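Side-chain contacts in Atg1 tMIT (Kluyveromyces marxianus, PDB 4P1N), which belongs to a serine/threonine protein kinase that is essential in autophagy, where it is required for autophagosome formation, and that also acts in cytoplasm-to-vacuole transport: residues A28-K31 with F32-L36; R147-F150 with N151-L154; C212-A215 with Y216-L220; S247-E250 with S251-E254. One frame throughout, in Å; residues are numbered along the deposited sequence.

Interaction 1 (A28-K31 with F32-L36); sequences AEMK and FSQIL
Phe-32 N donates a hydrogen bond to Ala-28 O at 2.8 Å, and one residue on Ser-33 N does the same to Glu-29 O at 2.9 Å; both bonds are short and fairly straight. Gln-34 then adds a bond from its side chain: NE2 reaches Met-30 O at 3.1 Å, bent to 143° at the hydrogen, and comes from above the carbonyl plane. CG lies anti to the carbonyl carbon (chi1 -59°) and the chain runs on extended from there, which carries the amide back alongside Met-30, the two side chains pointing the same way. The Met-30 chain, bent at chi2 and chi3, brings SD to 3.2 Å from Gln-34 NE2. A glutamine suits this place because it can supply a donor to a carbonyl near the C-terminal end of helix 10-33, where the chain passes into a type I turn from Ser-33 to Leu-36. That helix belongs to the first MIT domain, a three-helix bundle, and it packs against helices 95-129 and 137-170. Phe-32 serves the packing: chi1 -167°, with CG anti to the backbone N, sets its ring against Lys-156, Phe-159 and Leu-160 of helix 137-170. Glu-29 OE2 approaches the ring obliquely, 4.4 Å from Phe-32 CD2, while the carboxylate's own polar partners are Tyr-109 OH and Lys-156 NZ. Lys-31 sends its ammonium to Glu-104. Nearer the backbone, Lys-31 O lies 3.6 Å from the methyl Ile-35 CD1.

Interaction 2 (R147-F150 with N151-L154); sequences RDRF and NECL
Arg-149 and Glu-152, three residues apart, lie side by side and point the same way, yet their flat ends are turned 76° against each other. The guanidinium presents its edge: Arg-149 NE and NH2 both grip the single oxygen Glu-152 OE1, at 2.7 Å and 2.9 Å, in one side-on salt bridge. Glu-152 is extended, CG anti to the backbone N (chi1 180°), which lets it span this distance and leaves OE2 to Tyr-25 and Lys-156.

Here, midway along helix 137-170 of the first MIT domain, the chain meets a second copy of the protein, and Asp-148 OD2 and Arg-149 NH1 pair reciprocally between the subunits. An arginine suits position 149 because it has N-H donors enough for Glu-152 through NE and NH2 and for Asp-148 of the second subunit through NH1. Asp-148 OD1 also takes Arg-147 NH1 at 3.2 Å, from above its carboxylate plane. On another flank the Asn-151 amide stands almost upright to the Phe-150 ring, with OD1 at the ring edge, 3.9 Å from Phe-150 CD1. The amide is tilted 20° from the Arg-147 guanidinium plane, Asn-151 ND2 lying 3.8 Å from Arg-147 CD. Phe-150 CE1 touches Leu-154 CD1 at 4.3 Å.

Interaction 3 (C212-A215 with Y216-L220); sequences CELA and YATSL
Thr-218 and Leu-214 share the one side-chain hydrogen bond that joins these two turns. Thr-218 N bonds to Leu-214 O at 2.8 Å, and the hydroxyl Thr-218 OG1 donates a second hydrogen bond to Leu-214 O at 2.7 Å, reaching it from the opposite face of the carbonyl plane. The torsion explains it: OG1 stands anti to its own carbonyl carbon (chi1 -58°), beside the backbone N, and hence over the preceding turn. A valine in place of Thr-218 would probably leave Leu-214 O with only the backbone donor in this contact and the side chain without the bond that fixes its rotation.

The backbone supplies the other polar links across the turns, with Tyr-216 N on Cys-212 O at 3.1 Å and Ser-219 N on Ala-215 O at 2.9 Å. Farther out, the Tyr-216 hydroxyl reaches Glu-203, and Ser-219 OG is held by Ala-192 O and Ser-196.

In the packing, the Tyr-216 ring leans back along the helix, with CD2 close against Cys-212 O at 3.2 Å. The apolar touch is Tyr-216 CE2 on Cys-212 CB at 4.4 Å. Ala-215 carries only a methyl, which suits its place against Ile-195 and an apolar side chain of another protein.

A threonine returning its hydroxyl to the carbonyl four residues back is a common feature of helix interiors; here it lies in helix 209-227 of the second MIT domain, packed against helices 184-204 and 250-273.

Interaction 4 (S247-E250 with S251-E254); sequences SLDE and SDKE
Asp-249 turns its carboxylate to chi1 79°, so that CG sits between its backbone N and carbonyl carbon, and Asp-252 takes chi1 -64°, beside its own backbone N; the two side chains thereby face each other's main chain. Together they form a capping box at the start of helix 250-273 in the second MIT domain, with Asp-249 as N-cap. Asp-249 OD1 accepts from Asp-252 N at 2.9 Å, and in return Asp-249 N donates a hydrogen bond to Asp-252 OD2 at 3.0 Å, met on the anti side and somewhat out of the carboxylate plane. Asp-249 OD1 also takes Ser-251 OG at 2.7 Å on its syn side, so it has two donors; serine's short side chain puts OG right at this acceptor.

With an alanine at Asp-249, the Asp-252 N would probably lose its side-chain capping acceptor and Ser-251 OG be left free to turn. The carboxylates lie stacked, their planes only 7° apart, and Asp-249 OD1 is 3.5 Å from Asp-252 OD2. The amide donors at the helix start are likely to offset this closeness of like charges, as are the bonds that both Asp-252 oxygens make to the backbone of another protein. Leu-248, just before the cap, crosses Asp-252 obliquely, its CD2 3.9 Å from Asp-252 CB, and it also packs on an apolar side chain of that other protein. Lys-253 folds its long chain over this corner, bringing CE to 4.1 Å from Leu-248 CB and NZ to 4.0 Å from Glu-250 OE1, too far for a salt bridge.

In the fold
Interactions 1 and 2 belong to the first MIT domain and touch: Glu-29 OE2 of one and Glu-152 OE2 of the other lie 3.7 Å apart, two like charges that both form salt bridges with Lys-156, which probably eases their closeness. Interactions 3 and 4 belong to the second MIT domain; their centres are 23 Å apart, and their nearest atoms about 12 Å. Between the domains, interaction 3 comes to about 10 Å of interaction 1 by nearest atoms, whereas interactions 2 and 4 sit on opposite sides of the chain's centre, their centres 30 Å apart. Interactions 2, 3 and 4 all meet other chains of the assembly.

Interaction 1 (A28-K31 with F32-L36)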
loop_
_atom_site.group_PDB
_atom_site.type_symbol
_atom_site.label_atom_id
_atom_site.label_comp_id
_atom_site.label_asym_id
_atom_site.label_seq_id
_atom_site.Cartn_x
_atom_site.Cartn_y
_atom_site.Cartn_z
ATOM N N ALA B 28 -7.300 -11.921 7.335
ATOM C CA ALA B 28 -8.450 -12.101 6.433
ATOM C C ALA B 28 -8.131 -12.909 5.186
ATOM O O ALA B 28 -8.928 -13.782 4.773
ATOM C CB ALA B 28 -9.062 -10.771 6.011
ATOM N N GLU B 29 -7.015 -12.609 4.560
ATOM C CA GLU B 29 -6.592 -13.329 3.345
ATOM C C GLU B 29 -6.268 -14.795 3.567
ATOM O O GLU B 29 -6.474 -15.604 2.666
ATOM C CB GLU B 29 -5.353 -12.692 2.723
ATOM C CG GLU B 29 -5.612 -11.347 2.115
ATOM C CD GLU B 29 -6.165 -11.471 0.711
ATOM O OE1 GLU B 29 -5.415 -12.022 -0.138
ATOM O OE2 GLU B 29 -7.329 -11.017 0.437
ATOM N N MET B 30 -5.716 -15.117 4.731
ATOM C CA MET B 30 -5.465 -16.505 5.086
ATOM C C MET B 30 -6.822 -17.283 5.248
ATOM O O MET B 30 -6.921 -18.430 4.885
ATOM C CB MET B 30 -4.597 -16.564 6.339
ATOM C CG MET B 30 -4.330 -17.966 6.868
ATOM S SD MET B 30 -5.707 -18.566 7.883
ATOM C CE MET B 30 -5.116 -18.190 9.536
ATOM N N LYS B 31 -7.869 -16.638 5.748
ATOM C CA LYS B 31 -9.178 -17.282 5.826
ATOM C C LYS B 31 -9.811 -17.317 4.448
ATOM O O LYS B 31 -10.355 -18.326 4.059
ATOM C CB LYS B 31 -10.110 -16.547 6.765
ATOM C CG LYS B 31 -9.676 -16.520 8.202
ATOM C CD LYS B 31 -9.770 -17.891 8.812
ATOM C CE LYS B 31 -9.659 -17.854 10.324
ATOM N NZ LYS B 31 -10.239 -19.109 10.853
ATOM N N PHE B 32 -9.708 -16.214 3.712
ATOM C CA PHE B 32 -10.270 -16.099 2.380
ATOM C C PHE B 32 -9.712 -17.187 1.456
ATOM O O PHE B 32 -10.475 -17.823 0.730
ATOM C CB PHE B 32 -9.969 -14.729 1.789
ATOM C CG PHE B 32 -10.749 -14.400 0.554
ATOM C CD1 PHE B 32 -12.108 -14.169 0.619
ATOM C CD2 PHE B 32 -10.120 -14.286 -0.668
ATOM C CE1 PHE B 32 -12.844 -13.867 -0.519
ATOM C CE2 PHE B 32 -10.837 -13.978 -1.814
ATOM C CZ PHE B 32 -12.201 -13.747 -1.740
ATOM N N SER B 33 -8.401 -17.381 1.488
ATOM C CA SER B 33 -7.735 -18.413 0.664
ATOM C C SER B 33 -8.311 -19.807 0.804
ATOM O O SER B 33 -8.460 -20.504 -0.193
ATOM C CB SER B 33 -6.259 -18.490 0.994
ATOM O OG SER B 33 -5.551 -17.737 0.061
ATOM N N GLN B 34 -8.655 -20.206 2.028
ATOM C CA GLN B 34 -9.248 -21.545 2.268
ATOM C C GLN B 34 -10.646 -21.681 1.691
ATOM O O GLN B 34 -11.258 -22.745 1.773
ATOM C CB GLN B 34 -9.299 -21.888 3.759
ATOM C CG GLN B 34 -7.951 -21.886 4.457
ATOM C CD GLN B 34 -8.115 -21.882 5.966
ATOM O OE1 GLN B 34 -8.844 -22.704 6.515
ATOM N NE2 GLN B 34 -7.454 -20.956 6.645
ATOM N N ILE B 35 -11.152 -20.600 1.116
ATOM C CA ILE B 35 -12.442 -20.579 0.442
ATOM C C ILE B 35 -12.285 -20.703 -1.079
ATOM O O ILE B 35 -13.217 -21.116 -1.762
ATOM C CB ILE B 35 -13.183 -19.279 0.824
ATOM C CG1 ILE B 35 -13.749 -19.417 2.230
ATOM C CG2 ILE B 35 -14.282 -18.899 -0.164
ATOM C CD1 ILE B 35 -13.737 -18.099 2.960
ATOM N N LEU B 36 -11.121 -20.331 -1.606
ATOM C CA LEU B 36 -10.827 -20.484 -3.038
ATOM C C LEU B 36 -10.070 -21.775 -3.321
ATOM O O LEU B 36 -10.113 -22.718 -2.530
ATOM C CB LEU B 36 -10.010 -19.293 -3.533
ATOM C CG LEU B 36 -10.661 -17.933 -3.275
ATOM C CD1 LEU B 36 -9.700 -16.831 -3.696
ATOM C CD2 LEU B 36 -11.999 -17.797 -3.980
#

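Interaction 2 (R147-F150 with N151-L154)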
loop_
_atom_site.group_PDB
_atom_site.type_symbol
_atom_site.label_atom_id
_atom_site.label_comp_id
_atom_site.label_asym_id
_atom_site.label_seq_id
_atom_site.Cartn_x
_atom_site.Cartn_y
_atom_site.Cartn_z
ATOM N N ARG B 147 -5.654 3.165 0.278
ATOM C CA ARG B 147 -6.793 3.253 -0.619
ATOM C C ARG B 147 -7.025 1.969 -1.441
ATOM O O ARG B 147 -8.169 1.510 -1.528
ATOM C CB ARG B 147 -6.665 4.443 -1.539
ATOM C CG ARG B 147 -7.796 4.549 -2.536
ATOM C CD ARG B 147 -7.336 4.262 -3.961
ATOM N NE ARG B 147 -6.669 5.431 -4.517
ATOM C CZ ARG B 147 -5.439 5.487 -5.056
ATOM N NH1 ARG B 147 -4.630 4.409 -5.173
ATOM N NH2 ARG B 147 -5.010 6.682 -5.474
ATOM N N ASP B 148 -5.952 1.423 -2.010
ATOM C CA ASP B 148 -5.981 0.138 -2.761
ATOM C C ASP B 148 -6.511 -0.975 -1.821
ATOM O O ASP B 148 -7.337 -1.786 -2.197
ATOM C CB ASP B 148 -4.562 -0.333 -3.235
ATOM C CG ASP B 148 -3.814 0.631 -4.189
ATOM O OD1 ASP B 148 -4.474 1.237 -5.034
ATOM O OD2 ASP B 148 -2.485 0.709 -4.128
ATOM N N ARG B 149 -5.984 -1.062 -0.609
ATOM C CA ARG B 149 -6.464 -2.110 0.319
ATOM C C ARG B 149 -7.909 -1.934 0.722
ATOM O O ARG B 149 -8.664 -2.913 0.817
ATOM C CB ARG B 149 -5.598 -2.188 1.580
ATOM C CG ARG B 149 -4.178 -2.617 1.286
ATOM C CD ARG B 149 -4.024 -4.101 0.836
ATOM N NE ARG B 149 -4.340 -4.288 -0.566
ATOM C CZ ARG B 149 -3.677 -3.737 -1.581
ATOM N NH1 ARG B 149 -2.612 -2.987 -1.385
ATOM N NH2 ARG B 149 -4.090 -3.904 -2.801
ATOM N N PHE B 150 -8.323 -0.684 0.899
ATOM C CA PHE B 150 -9.707 -0.369 1.245
ATOM C C PHE B 150 -10.642 -0.892 0.156
ATOM O O PHE B 150 -11.586 -1.590 0.468
ATOM C CB PHE B 150 -9.853 1.134 1.451
ATOM C CG PHE B 150 -11.172 1.555 1.973
ATOM C CD1 PHE B 150 -12.234 1.710 1.128
ATOM C CD2 PHE B 150 -11.344 1.781 3.309
ATOM C CE1 PHE B 150 -13.475 2.081 1.606
ATOM C CE2 PHE B 150 -12.591 2.176 3.813
ATOM C CZ PHE B 150 -13.651 2.328 2.954
ATOM N N ASN B 151 -10.357 -0.597 -1.116
ATOM C CA ASN B 151 -11.199 -1.028 -2.248
ATOM C C ASN B 151 -11.189 -2.523 -2.434
ATOM O O ASN B 151 -12.231 -3.120 -2.653
ATOM C CB ASN B 151 -10.759 -0.351 -3.557
ATOM C CG ASN B 151 -11.019 1.138 -3.520
ATOM O OD1 ASN B 151 -11.886 1.580 -2.786
ATOM N ND2 ASN B 151 -10.298 1.906 -4.300
ATOM N N GLU B 152 -10.014 -3.127 -2.328
ATOM C CA GLU B 152 -9.920 -4.581 -2.295
ATOM C C GLU B 152 -10.729 -5.221 -1.130
ATOM O O GLU B 152 -11.513 -6.164 -1.349
ATOM C CB GLU B 152 -8.451 -5.017 -2.229
ATOM C CG GLU B 152 -8.251 -6.529 -2.190
ATOM C CD GLU B 152 -6.798 -6.929 -1.956
ATOM O OE1 GLU B 152 -5.913 -6.045 -1.932
ATOM O OE2 GLU B 152 -6.549 -8.133 -1.791
ATOM N N CYS B 153 -10.539 -4.741 0.101
ATOM C CA CYS B 153 -11.250 -5.328 1.259
ATOM C C CYS B 153 -12.773 -5.203 1.114
ATOM O O CYS B 153 -13.557 -6.133 1.491
ATOM C CB CYS B 153 -10.802 -4.680 2.580
ATOM S SG CYS B 153 -9.122 -5.179 2.988
ATOM N N LEU B 154 -13.182 -4.034 0.651
ATOM C CA LEU B 154 -14.572 -3.768 0.423
ATOM C C LEU B 154 -15.147 -4.723 -0.651
ATOM O O LEU B 154 -16.239 -5.261 -0.456
ATOM C CB LEU B 154 -14.784 -2.333 -0.024
ATOM C CG LEU B 154 -15.860 -1.493 0.649
ATOM C CD1 LEU B 154 -16.332 -0.506 -0.390
ATOM C CD2 LEU B 154 -17.035 -2.273 1.234
#

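Interaction 3 (C212-A215 with Y216-L220)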
loop_
_atom_site.group_PDB
_atom_site.type_symbol
_atom_site.label_atom_id
_atom_site.label_comp_id
_atom_site.label_asym_id
_atom_site.label_seq_id
_atom_site.Cartn_x
_atom_site.Cartn_y
_atom_site.Cartn_z
ATOM N N CYS B 212 11.150 -14.915 14.835
ATOM C CA CYS B 212 10.533 -14.773 16.148
ATOM C C CYS B 212 10.129 -13.335 16.448
ATOM O O CYS B 212 9.054 -13.118 16.999
ATOM C CB CYS B 212 11.469 -15.249 17.238
ATOM S SG CYS B 212 11.905 -16.978 17.095
ATOM N N GLU B 213 10.978 -12.380 16.055
ATOM C CA GLU B 213 10.745 -10.956 16.324
ATOM C C GLU B 213 9.508 -10.444 15.619
ATOM O O GLU B 213 8.698 -9.732 16.194
ATOM C CB GLU B 213 11.943 -10.090 15.891
ATOM C CG GLU B 213 11.641 -8.582 15.911
ATOM C CD GLU B 213 12.867 -7.678 15.739
ATOM O OE1 GLU B 213 13.951 -8.192 15.389
ATOM O OE2 GLU B 213 12.727 -6.441 15.949
ATOM N N LEU B 214 9.381 -10.811 14.354
ATOM C CA LEU B 214 8.243 -10.408 13.559
ATOM C C LEU B 214 6.960 -11.032 14.067
ATOM O O LEU B 214 5.929 -10.368 14.088
ATOM C CB LEU B 214 8.474 -10.786 12.107
ATOM C CG LEU B 214 7.483 -10.068 11.196
ATOM C CD1 LEU B 214 8.243 -9.120 10.272
ATOM C CD2 LEU B 214 6.664 -11.084 10.428
ATOM N N ALA B 215 7.016 -12.294 14.496
ATOM C CA ALA B 215 5.845 -12.927 15.080
ATOM C C ALA B 215 5.363 -12.198 16.339
ATOM O O ALA B 215 4.200 -11.808 16.421
ATOM C CB ALA B 215 6.091 -14.396 15.357
ATOM N N TYR B 216 6.246 -11.960 17.304
ATOM C CA TYR B 216 5.819 -11.217 18.494
ATOM C C TYR B 216 5.241 -9.851 18.100
ATOM O O TYR B 216 4.232 -9.440 18.639
ATOM C CB TYR B 216 6.956 -11.003 19.468
ATOM C CG TYR B 216 7.514 -12.245 20.113
ATOM C CD1 TYR B 216 6.686 -13.142 20.769
ATOM C CD2 TYR B 216 8.881 -12.486 20.121
ATOM C CE1 TYR B 216 7.188 -14.260 21.373
ATOM C CE2 TYR B 216 9.403 -13.609 20.741
ATOM C CZ TYR B 216 8.549 -14.496 21.354
ATOM O OH TYR B 216 9.049 -15.609 21.969
ATOM N N ALA B 217 5.901 -9.140 17.187
ATOM C CA ALA B 217 5.448 -7.806 16.815
ATOM C C ALA B 217 4.038 -7.913 16.189
ATOM O O ALA B 217 3.136 -7.074 16.439
ATOM C CB ALA B 217 6.447 -7.154 15.841
ATOM N N THR B 218 3.850 -8.963 15.396
ATOM C CA THR B 218 2.541 -9.233 14.790
ATOM C C THR B 218 1.454 -9.450 15.830
ATOM O O THR B 218 0.390 -8.821 15.726
ATOM C CB THR B 218 2.588 -10.408 13.821
ATOM O OG1 THR B 218 3.560 -10.127 12.808
ATOM C CG2 THR B 218 1.204 -10.660 13.195
ATOM N N SER B 219 1.725 -10.275 16.843
ATOM C CA SER B 219 0.774 -10.467 17.946
ATOM C C SER B 219 0.454 -9.182 18.649
ATOM O O SER B 219 -0.657 -8.982 19.110
ATOM C CB SER B 219 1.316 -11.398 19.010
ATOM O OG SER B 219 1.510 -12.698 18.525
ATOM N N LEU B 220 1.453 -8.325 18.816
ATOM C CA LEU B 220 1.254 -7.099 19.523
ATOM C C LEU B 220 0.413 -6.143 18.698
ATOM O O LEU B 220 -0.489 -5.525 19.221
ATOM C CB LEU B 220 2.589 -6.433 19.845
ATOM C CG LEU B 220 3.354 -7.094 20.983
ATOM C CD1 LEU B 220 4.742 -6.479 21.013
ATOM C CD2 LEU B 220 2.653 -6.914 22.327
#

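Interaction 4 (S247-E250 with S251-E254)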
loop_
_atom_site.group_PDB
_atom_site.type_symbol
_atom_site.label_atom_id
_atom_site.label_comp_id
_atom_site.label_asym_id
_atom_site.label_seq_id
_atom_site.Cartn_x
_atom_site.Cartn_y
_atom_site.Cartn_z
ATOM N N SER B 247 -17.573 -4.742 22.281
ATOM C CA SER B 247 -18.227 -5.971 22.685
ATOM C C SER B 247 -17.457 -6.644 23.820
ATOM O O SER B 247 -17.940 -7.588 24.439
ATOM C CB SER B 247 -18.254 -6.905 21.469
ATOM O OG SER B 247 -18.890 -8.120 21.814
ATOM N N LEU B 248 -16.229 -6.188 24.033
ATOM C CA LEU B 248 -15.382 -6.685 25.085
ATOM C C LEU B 248 -15.879 -6.092 26.394
ATOM O O LEU B 248 -16.310 -4.935 26.413
ATOM C CB LEU B 248 -13.940 -6.225 24.869
ATOM C CG LEU B 248 -13.174 -6.725 23.631
ATOM C CD1 LEU B 248 -11.975 -5.836 23.359
ATOM C CD2 LEU B 248 -12.710 -8.151 23.815
ATOM N N ASP B 249 -15.807 -6.872 27.468
ATOM C CA ASP B 249 -15.965 -6.322 28.818
ATOM C C ASP B 249 -14.612 -5.945 29.425
ATOM O O ASP B 249 -13.561 -6.190 28.832
ATOM C CB ASP B 249 -16.780 -7.259 29.722
ATOM C CG ASP B 249 -15.974 -8.435 30.285
ATOM O OD1 ASP B 249 -14.767 -8.299 30.593
ATOM O OD2 ASP B 249 -16.584 -9.510 30.479
ATOM N N GLU B 250 -14.659 -5.333 30.607
ATOM C CA GLU B 250 -13.466 -4.789 31.252
ATOM C C GLU B 250 -12.441 -5.852 31.639
ATOM O O GLU B 250 -11.238 -5.603 31.562
ATOM C CB GLU B 250 -13.844 -3.981 32.499
ATOM C CG GLU B 250 -12.736 -3.049 32.974
ATOM C CD GLU B 250 -12.347 -2.047 31.902
ATOM O OE1 GLU B 250 -13.263 -1.525 31.223
ATOM O OE2 GLU B 250 -11.130 -1.798 31.724
ATOM N N SER B 251 -12.910 -7.016 32.090
ATOM C CA SER B 251 -12.002 -8.114 32.454
ATOM C C SER B 251 -11.325 -8.675 31.211
ATOM O O SER B 251 -10.219 -9.193 31.286
ATOM C CB SER B 251 -12.741 -9.229 33.218
ATOM O OG SER B 251 -13.603 -9.946 32.342
ATOM N N ASP B 252 -11.976 -8.565 30.059
ATOM C CA ASP B 252 -11.335 -8.941 28.800
ATOM C C ASP B 252 -10.203 -7.978 28.498
ATOM O O ASP B 252 -9.075 -8.402 28.212
ATOM C CB ASP B 252 -12.316 -8.911 27.649
ATOM C CG ASP B 252 -13.420 -9.903 27.795
ATOM O OD1 ASP B 252 -13.171 -10.975 28.356
ATOM O OD2 ASP B 252 -14.533 -9.610 27.310
ATOM N N LYS B 253 -10.501 -6.684 28.574
ATOM C CA LYS B 253 -9.501 -5.658 28.316
ATOM C C LYS B 253 -8.304 -5.786 29.260
ATOM O O LYS B 253 -7.151 -5.647 28.851
ATOM C CB LYS B 253 -10.118 -4.274 28.439
ATOM C CG LYS B 253 -10.934 -3.858 27.220
ATOM C CD LYS B 253 -11.790 -2.639 27.526
ATOM C CE LYS B 253 -13.119 -2.705 26.802
ATOM N NZ LYS B 253 -14.062 -1.684 27.306
ATOM N N GLU B 254 -8.581 -6.072 30.519
ATOM C CA GLU B 254 -7.509 -6.263 31.496
ATOM C C GLU B 254 -6.675 -7.527 31.207
ATOM O O GLU B 254 -5.463 -7.503 31.310
ATOM C CB GLU B 254 -8.082 -6.270 32.925
ATOM C CG GLU B 254 -7.040 -6.407 34.028
ATOM C CD GLU B 254 -5.806 -5.533 33.812
ATOM O OE1 GLU B 254 -5.945 -4.387 33.317
ATOM O OE2 GLU B 254 -4.690 -6.000 34.139
#